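Long-range contacts in thioredoxin-like protein (Klebsiella pneumoniae subsp. pneumoniae MGH 78578, PDB 3TY1), which is of unproven function but has the supersandwich fold of the galactose mutarotase superfamily and probably binds carbohydrate: residues D174-T179 / T197-Y202; D205-Y210 / K332-L337; M114-Y119 / F190-V195. One frame throughout, in Å; residues are numbered along the deposited sequence.

Contact 1: D174-T179 / T197-Y202; sequences DLQTLT and TNHADY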
# COMPACT_ATOMS: atom_id res chain seq x y z
N ASP A 174 -4.27 -3.44 20.94
CA ASP A 174 -5.47 -2.67 20.64
C ASP A 174 -5.34 -1.34 21.37
O ASP A 174 -5.98 -1.07 22.40
CB ASP A 174 -6.80 -3.40 20.94
CG ASP A 174 -8.01 -2.75 20.22
OD1 ASP A 174 -7.81 -1.76 19.45
OD2 ASP A 174 -9.16 -3.23 20.39
N LEU A 175 -4.44 -0.53 20.84
CA LEU A 175 -4.20 0.80 21.33
C LEU A 175 -4.98 1.75 20.44
O LEU A 175 -4.95 1.62 19.20
CB LEU A 175 -2.72 1.12 21.28
CG LEU A 175 -1.77 0.43 22.27
CD1 LEU A 175 -0.39 0.95 21.96
CD2 LEU A 175 -2.15 0.66 23.74
N GLN A 176 -5.70 2.69 21.05
CA GLN A 176 -6.47 3.67 20.29
C GLN A 176 -6.34 5.04 20.95
O GLN A 176 -6.47 5.14 22.16
CB GLN A 176 -7.94 3.26 20.22
CG GLN A 176 -8.20 1.81 19.79
CD GLN A 176 -9.69 1.49 19.62
OE1 GLN A 176 -10.53 2.37 19.63
NE2 GLN A 176 -9.99 0.23 19.42
N THR A 177 -6.14 6.07 20.15
CA THR A 177 -5.99 7.43 20.65
C THR A 177 -7.10 8.32 20.15
O THR A 177 -7.26 8.47 18.94
CB THR A 177 -4.65 8.01 20.20
OG1 THR A 177 -3.61 7.15 20.66
CG2 THR A 177 -4.46 9.43 20.79
N LEU A 178 -7.88 8.87 21.07
CA LEU A 178 -8.89 9.86 20.72
C LEU A 178 -8.16 11.17 20.79
O LEU A 178 -7.93 11.71 21.88
CB LEU A 178 -10.11 9.83 21.65
CG LEU A 178 -11.26 10.80 21.30
CD1 LEU A 178 -11.76 10.61 19.86
CD2 LEU A 178 -12.45 10.66 22.31
N THR A 179 -7.75 11.67 19.62
CA THR A 179 -7.07 12.96 19.54
C THR A 179 -8.10 14.08 19.65
O THR A 179 -9.26 13.91 19.23
CB THR A 179 -6.27 13.15 18.24
OG1 THR A 179 -7.18 13.26 17.15
CG2 THR A 179 -5.25 12.02 17.96
N THR A 197 -5.91 5.01 24.90
CA THR A 197 -6.52 3.95 25.70
C THR A 197 -6.09 2.58 25.20
O THR A 197 -6.06 2.30 24.00
CB THR A 197 -8.06 4.04 25.71
OG1 THR A 197 -8.44 5.32 26.21
CG2 THR A 197 -8.68 2.98 26.60
N ASN A 198 -5.75 1.72 26.16
CA ASN A 198 -5.43 0.33 25.86
C ASN A 198 -6.72 -0.46 25.98
O ASN A 198 -7.21 -0.70 27.09
CB ASN A 198 -4.37 -0.20 26.81
CG ASN A 198 -4.06 -1.66 26.58
OD1 ASN A 198 -4.50 -2.24 25.60
ND2 ASN A 198 -3.26 -2.24 27.45
N HIS A 199 -7.29 -0.83 24.84
CA HIS A 199 -8.55 -1.59 24.81
C HIS A 199 -8.35 -3.09 24.95
O HIS A 199 -9.32 -3.83 24.95
CB HIS A 199 -9.32 -1.30 23.51
CG HIS A 199 -9.88 0.09 23.43
ND1 HIS A 199 -11.23 0.35 23.52
CD2 HIS A 199 -9.28 1.28 23.22
CE1 HIS A 199 -11.44 1.65 23.40
NE2 HIS A 199 -10.27 2.24 23.22
N ALA A 200 -7.10 -3.54 25.08
CA ALA A 200 -6.80 -4.96 25.18
C ALA A 200 -6.94 -5.43 26.62
O ALA A 200 -7.11 -4.62 27.53
CB ALA A 200 -5.40 -5.22 24.68
N ASP A 201 -6.85 -6.73 26.83
CA ASP A 201 -6.91 -7.32 28.16
C ASP A 201 -5.54 -7.54 28.80
O ASP A 201 -5.46 -8.07 29.90
CB ASP A 201 -7.71 -8.66 28.14
CG ASP A 201 -9.20 -8.48 28.39
OD1 ASP A 201 -9.57 -7.49 29.03
OD2 ASP A 201 -9.99 -9.36 27.98
N TYR A 202 -4.47 -7.13 28.11
CA TYR A 202 -3.09 -7.31 28.58
C TYR A 202 -2.38 -5.98 28.57
O TYR A 202 -2.68 -5.12 27.73
CB TYR A 202 -2.32 -8.30 27.68
CG TYR A 202 -2.95 -9.67 27.68
CD1 TYR A 202 -2.59 -10.63 28.62
CD2 TYR A 202 -3.94 -9.98 26.78
CE1 TYR A 202 -3.22 -11.90 28.63
CE2 TYR A 202 -4.56 -11.22 26.77
CZ TYR A 202 -4.20 -12.18 27.69
OH TYR A 202 -4.84 -13.40 27.66
O HOH W 1 -3.04 -3.21 23.51
O HOH W 2 -9.48 -5.19 22.18
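Strands 173-183 and 189-198 form a beta hairpin, and this contact lies at the open end of it, where 197-202 leaves the sheet. The antiparallel pairing rests on three backbone bonds. Gln176 and Thr197 make the hydrogen-bonded pair: Gln176 N gives to Thr197 O at 3.0 Å, and Thr197 N returns to Gln176 O at 2.8 Å, both nearly straight. Leu175 and Asn198 follow as a non-hydrogen-bonded pair, with Leu175 CD2 against Asn198 CB on the other face. One step on, His199 N still donates to Asp174 O (2.8 Å), nearly along the C=O axis, although the strand has already ended.

On the side of Gln176, one side-chain bond and a stack organise the group. With CG anti to the carbonyl carbon and the chain extended, Gln176 lays its amide over one face of the His199 ring. The planes are only 17° apart and Gln176 CD sits 3.6 Å above the ring, offset toward its rim. The amide's rotation is fixed by a nearly straight bond from Gln176 NE2 to Asp174 OD1 (3.0 Å, 177°), which arrives from above the carboxylate plane; Ser168 OG also bonds OD1. A water donates to both Asp174 OD2 and His199 O.

Asn198, CG anti to the backbone N, is fully engaged. Asn198 OD1 accepts from Ala200 N at 3.0 Å and from a second water, itself the acceptor of Asp174 N, while ND2 gives to Tyr202 O and Leu337 O. Beyond, Asp201 and Tyr202 bond a second subunit through its Thr306 and Asp305. The bond from Ala200 N to Asn198 OD1 defines an Asx turn, here turning the chain out of a hairpin strand of the supersandwich's large antiparallel sheet.

Contact 2: D205-Y210 / K332-L337; sequences DYQIIY and KRVKQL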
# COMPACT_ATOMS: atom_id res chain seq x y z
N ASP A 205 3.07 -1.99 25.90
CA ASP A 205 4.01 -0.87 25.79
C ASP A 205 3.44 0.27 24.93
O ASP A 205 2.61 0.03 24.07
CB ASP A 205 5.33 -1.31 25.12
CG ASP A 205 6.19 -2.17 26.01
OD1 ASP A 205 5.90 -2.37 27.21
OD2 ASP A 205 7.19 -2.65 25.46
N TYR A 206 3.86 1.50 25.21
CA TYR A 206 3.58 2.62 24.33
C TYR A 206 4.70 3.61 24.45
O TYR A 206 5.43 3.62 25.44
CB TYR A 206 2.22 3.26 24.62
CG TYR A 206 2.15 4.13 25.88
CD1 TYR A 206 1.84 3.58 27.13
CD2 TYR A 206 2.38 5.49 25.79
CE1 TYR A 206 1.76 4.40 28.26
CE2 TYR A 206 2.31 6.30 26.90
CZ TYR A 206 2.00 5.77 28.12
OH TYR A 206 1.96 6.64 29.17
N GLN A 207 4.87 4.39 23.38
CA GLN A 207 5.78 5.51 23.31
C GLN A 207 5.14 6.62 22.49
O GLN A 207 4.41 6.33 21.54
CB GLN A 207 7.08 5.15 22.61
CG GLN A 207 7.87 4.00 23.18
CD GLN A 207 9.03 3.67 22.29
OE1 GLN A 207 8.86 2.92 21.31
NE2 GLN A 207 10.21 4.26 22.58
N ILE A 208 5.44 7.88 22.80
CA ILE A 208 4.94 9.00 21.97
C ILE A 208 5.88 10.19 22.00
O ILE A 208 6.39 10.53 23.04
CB ILE A 208 3.50 9.43 22.40
CG1 ILE A 208 2.92 10.59 21.56
CG2 ILE A 208 3.44 9.76 23.92
CD1 ILE A 208 2.76 10.28 20.05
N ILE A 209 6.08 10.83 20.84
CA ILE A 209 6.78 12.08 20.74
C ILE A 209 5.82 13.00 19.96
O ILE A 209 5.33 12.61 18.88
CB ILE A 209 8.14 11.93 19.96
CG1 ILE A 209 9.09 10.98 20.68
CG2 ILE A 209 8.76 13.30 19.72
CD1 ILE A 209 10.42 10.74 19.97
N TYR A 210 5.52 14.18 20.52
CA TYR A 210 4.75 15.23 19.85
C TYR A 210 5.75 16.07 19.06
O TYR A 210 6.33 17.05 19.56
CB TYR A 210 3.96 16.03 20.88
CG TYR A 210 2.72 15.27 21.31
CD1 TYR A 210 2.78 14.28 22.26
CD2 TYR A 210 1.50 15.51 20.69
CE1 TYR A 210 1.63 13.55 22.60
CE2 TYR A 210 0.40 14.85 21.04
CZ TYR A 210 0.45 13.86 21.99
OH TYR A 210 -0.69 13.16 22.28
N LYS A 332 14.84 2.08 29.90
CA LYS A 332 13.63 2.11 30.73
C LYS A 332 12.70 3.30 30.54
O LYS A 332 12.02 3.70 31.48
CB LYS A 332 14.00 1.98 32.23
CG LYS A 332 14.93 0.86 32.58
CD LYS A 332 14.38 -0.51 32.20
CE LYS A 332 15.10 -1.61 33.02
NZ LYS A 332 14.93 -2.96 32.38
N ARG A 333 12.68 3.90 29.36
CA ARG A 333 11.75 5.00 29.09
C ARG A 333 10.44 4.53 28.41
O ARG A 333 9.48 5.30 28.39
CB ARG A 333 12.43 6.09 28.28
CG ARG A 333 13.45 6.88 29.10
CD ARG A 333 14.05 7.99 28.25
NE ARG A 333 14.92 7.47 27.20
CZ ARG A 333 16.22 7.20 27.35
NH1 ARG A 333 16.83 7.43 28.51
NH2 ARG A 333 16.92 6.71 26.34
N VAL A 334 10.39 3.29 27.90
CA VAL A 334 9.16 2.76 27.32
C VAL A 334 8.13 2.58 28.46
O VAL A 334 8.39 1.88 29.41
CB VAL A 334 9.39 1.45 26.57
CG1 VAL A 334 8.07 0.85 26.11
CG2 VAL A 334 10.30 1.71 25.39
N LYS A 335 6.99 3.26 28.35
CA LYS A 335 5.94 3.23 29.36
C LYS A 335 5.06 2.03 29.04
O LYS A 335 5.13 1.50 27.93
CB LYS A 335 5.13 4.55 29.28
CG LYS A 335 5.97 5.91 29.28
CD LYS A 335 6.96 6.01 30.50
CE LYS A 335 7.72 7.37 30.67
NZ LYS A 335 9.00 7.60 29.87
N GLN A 336 4.26 1.60 30.01
CA GLN A 336 3.29 0.50 29.87
C GLN A 336 1.89 1.02 30.23
O GLN A 336 1.74 1.84 31.15
CB GLN A 336 3.67 -0.65 30.81
CG GLN A 336 4.97 -1.38 30.43
CD GLN A 336 6.22 -0.60 30.80
OE1 GLN A 336 6.33 -0.06 31.90
NE2 GLN A 336 7.18 -0.54 29.87
N LEU A 337 0.86 0.56 29.53
CA LEU A 337 -0.52 0.95 29.81
C LEU A 337 -1.28 -0.31 30.17
O LEU A 337 -1.29 -1.29 29.41
CB LEU A 337 -1.13 1.68 28.60
CG LEU A 337 -2.30 2.67 28.74
CD1 LEU A 337 -2.12 3.69 29.87
CD2 LEU A 337 -2.54 3.38 27.37
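Tyr206 presents one ring face to Lys335, and that CH-pi contact is the centre of the arrangement. Its CG stands between the backbone N and the carbonyl carbon (chi1 75°), the crowded position, which turns the ring across strand 335-337. Lys335 CB lies 3.8 Å from the ring centroid and 26° off the normal, displaced toward the rim on the CE1 side. Leu337 CB approaches the same ring obliquely, 3.8 Å from Tyr206 CD1. From CG outward Lys335 bends away, and its NZ folds back to Arg333 O (2.8 Å), on a lone pair in the carbonyl plane; NZ also bonds Thr319 O.

Asp205 and Gln336 occupy the other face, side by side and pointing the same way, with carboxylate and amide planes steeply inclined. Val334 crosses Asp205 at about a right angle and sets CG1 3.6 Å from Asp205 CG, while its CG2 meets the amide end of Gln207, whose NE2 bonds Ser320 OG.

The strands meet at 122° rather than close to antiparallel, and the backbone pairing is correspondingly uneven: Tyr206 N to Lys335 O is sound at 3.0 Å, but Lys335 N to Tyr206 O is weak at 3.3 Å. Gln336 NE2 to Asp205 OD1 is also weak. The chemistry therefore implies that carbon-to-ring and methyl packing carries much of the side-chain contact, with the lysine charge directed to carbonyl oxygens.

Contact 3: M114-Y119 / F190-V195; sequences MVRCGY and FSLHDV. With SO4 (sulfate ion), chain H.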
# COMPACT_ATOMS: atom_id res chain seq x y z
N MSE A 114 2.91 19.26 13.11
CA MSE A 114 2.88 18.37 14.31
C MSE A 114 2.49 16.94 13.90
O MSE A 114 1.40 16.71 13.41
CB MSE A 114 1.94 18.94 15.41
CG MSE A 114 2.25 18.53 16.86
SE MSE A 114 1.96 16.64 17.15
CE MSE A 114 0.02 16.62 16.95
N VAL A 115 3.43 16.00 14.09
CA VAL A 115 3.21 14.58 13.85
C VAL A 115 3.22 13.82 15.17
O VAL A 115 4.16 13.96 15.93
CB VAL A 115 4.33 13.95 13.00
CG1 VAL A 115 3.99 12.45 12.75
CG2 VAL A 115 4.50 14.70 11.72
N ARG A 116 2.18 13.01 15.44
CA ARG A 116 2.22 12.12 16.60
C ARG A 116 3.08 10.94 16.18
O ARG A 116 2.69 10.18 15.32
CB ARG A 116 0.82 11.69 16.99
CG ARG A 116 0.00 12.84 17.60
CD ARG A 116 -1.49 12.49 17.81
NE ARG A 116 -2.27 13.62 18.34
CZ ARG A 116 -2.84 14.58 17.59
NH1 ARG A 116 -2.66 14.59 16.30
NH2 ARG A 116 -3.57 15.55 18.15
N CYS A 117 4.27 10.83 16.77
CA CYS A 117 5.23 9.77 16.46
C CYS A 117 5.05 8.72 17.56
O CYS A 117 5.63 8.83 18.64
CB CYS A 117 6.63 10.33 16.46
SG CYS A 117 6.88 11.59 15.19
N GLY A 118 4.16 7.78 17.30
CA GLY A 118 3.70 6.80 18.30
C GLY A 118 2.52 6.04 17.70
O GLY A 118 2.35 6.08 16.50
N TYR A 119 1.69 5.35 18.49
CA TYR A 119 1.86 5.16 19.94
C TYR A 119 2.40 3.79 20.31
O TYR A 119 2.99 3.61 21.37
CB TYR A 119 0.54 5.39 20.68
CG TYR A 119 0.11 6.83 20.69
CD1 TYR A 119 -0.51 7.41 19.58
CD2 TYR A 119 0.32 7.64 21.82
CE1 TYR A 119 -0.89 8.74 19.58
CE2 TYR A 119 -0.09 8.98 21.85
CZ TYR A 119 -0.68 9.53 20.71
OH TYR A 119 -1.09 10.84 20.69
N PHE A 190 -3.93 27.26 20.63
CA PHE A 190 -4.82 26.10 20.52
C PHE A 190 -4.27 25.05 21.48
O PHE A 190 -3.14 25.17 21.91
CB PHE A 190 -4.93 25.54 19.10
CG PHE A 190 -3.68 24.97 18.54
CD1 PHE A 190 -2.82 25.77 17.75
CD2 PHE A 190 -3.36 23.64 18.75
CE1 PHE A 190 -1.66 25.23 17.23
CE2 PHE A 190 -2.20 23.11 18.23
CZ PHE A 190 -1.38 23.88 17.45
N SER A 191 -5.08 24.06 21.84
CA SER A 191 -4.60 23.03 22.75
C SER A 191 -4.95 21.66 22.20
O SER A 191 -5.89 21.52 21.41
CB SER A 191 -5.18 23.24 24.15
OG SER A 191 -6.59 23.13 24.11
N LEU A 192 -4.15 20.68 22.60
CA LEU A 192 -4.41 19.28 22.33
C LEU A 192 -4.72 18.62 23.67
O LEU A 192 -4.06 18.90 24.66
CB LEU A 192 -3.16 18.60 21.75
CG LEU A 192 -2.62 19.19 20.46
CD1 LEU A 192 -1.41 18.34 19.97
CD2 LEU A 192 -3.74 19.22 19.42
N HIS A 193 -5.70 17.72 23.66
CA HIS A 193 -6.11 16.91 24.79
C HIS A 193 -6.37 15.53 24.26
O HIS A 193 -7.51 15.14 24.05
CB HIS A 193 -7.33 17.51 25.45
CG HIS A 193 -7.06 18.85 26.05
ND1 HIS A 193 -6.35 19.00 27.22
CD2 HIS A 193 -7.31 20.10 25.60
CE1 HIS A 193 -6.22 20.29 27.49
NE2 HIS A 193 -6.81 20.98 26.52
N ASP A 194 -5.29 14.81 23.98
CA ASP A 194 -5.38 13.48 23.44
C ASP A 194 -5.51 12.48 24.59
O ASP A 194 -4.96 12.71 25.69
CB ASP A 194 -4.13 13.10 22.59
CG ASP A 194 -3.86 14.07 21.45
OD1 ASP A 194 -4.80 14.77 20.96
OD2 ASP A 194 -2.67 14.15 21.06
N VAL A 195 -6.20 11.37 24.33
CA VAL A 195 -6.34 10.29 25.30
C VAL A 195 -6.03 8.95 24.61
O VAL A 195 -6.75 8.52 23.72
CB VAL A 195 -7.76 10.22 25.94
CG1 VAL A 195 -7.80 9.10 27.01
CG2 VAL A 195 -8.19 11.57 26.54
S SO4 H . -7.97 24.19 27.38
O1 SO4 H . -7.71 25.62 27.20
O2 SO4 H . -8.43 23.89 28.73
O3 SO4 H . -9.01 23.78 26.44
O4 SO4 H . -6.73 23.43 27.16
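In the supersandwich fold, strand 189-198 of the large antiparallel sheet here faces strand 114-119 of the mixed sheet. The strand axes are 11.7 Å apart and 21° from parallel, so side chains alone bridge the buried gap. At the centre is a salt bridge, made tip to tip. Arg116, extended from CG to NE, grips Asp194 side-on: NE gives to OD2 at 2.8 Å, nearly straight, and NH2 to OD1 at 3.2 Å. The two planes are 51° apart, so the bidentate grip is not flat; OD1 uses its syn lone pair, whereas OD2 is met from above the carboxylate plane.

Apolar groups pack against the guanidinium. Met114, a selenomethionine, bends at chi2 and chi3 so that CE lies over one face of the guanidinium, 3.4 Å above its plane, and CE also meets Leu192 CD1 tip to tip. The other Leu192 methyl, CD2, touches Arg116 NH2 obliquely.

Further out, the carboxylate is held by other donors. Glu180 N bonds OD1, and Tyr210 OH bonds OD2; Tyr119 OH bonds Tyr210 OH in turn, and the Tyr119 ring stands nearly perpendicular (83°) to the carboxylate. So many donors would be expected to keep Asp194 ionised.

His193 points away from this interface. Its ND1 bonds Asp346 OD1, and its NE2 donates to a sulfate ion, probably from the crystallisation liquor, with SO4 O4 in the ring plane only 2.5 Å from His193 NE2.

Contact 3 is the buried one, centred about 6 Å from the middle of the chain, whereas contacts 1 and 2 are partly buried, their centres about 20 and 16 Å out. Strand 189-198 serves both contacts 1 and 3, paired by backbone in the first and facing across the sandwich in the second. Strand 204-214 belongs to contact 2 and pairs with strand 114-119 of contact 3. Chemistry follows place: a buried salt bridge held by further polar partners, with apolar groups on the guanidinium; regular backbone bonds and waters at the hairpin's end; uneven pairing, one bond sound, one weak, with CH-pi packing in contact 2. Leu178 N bonds Val195 O, joining contacts 1 and 3.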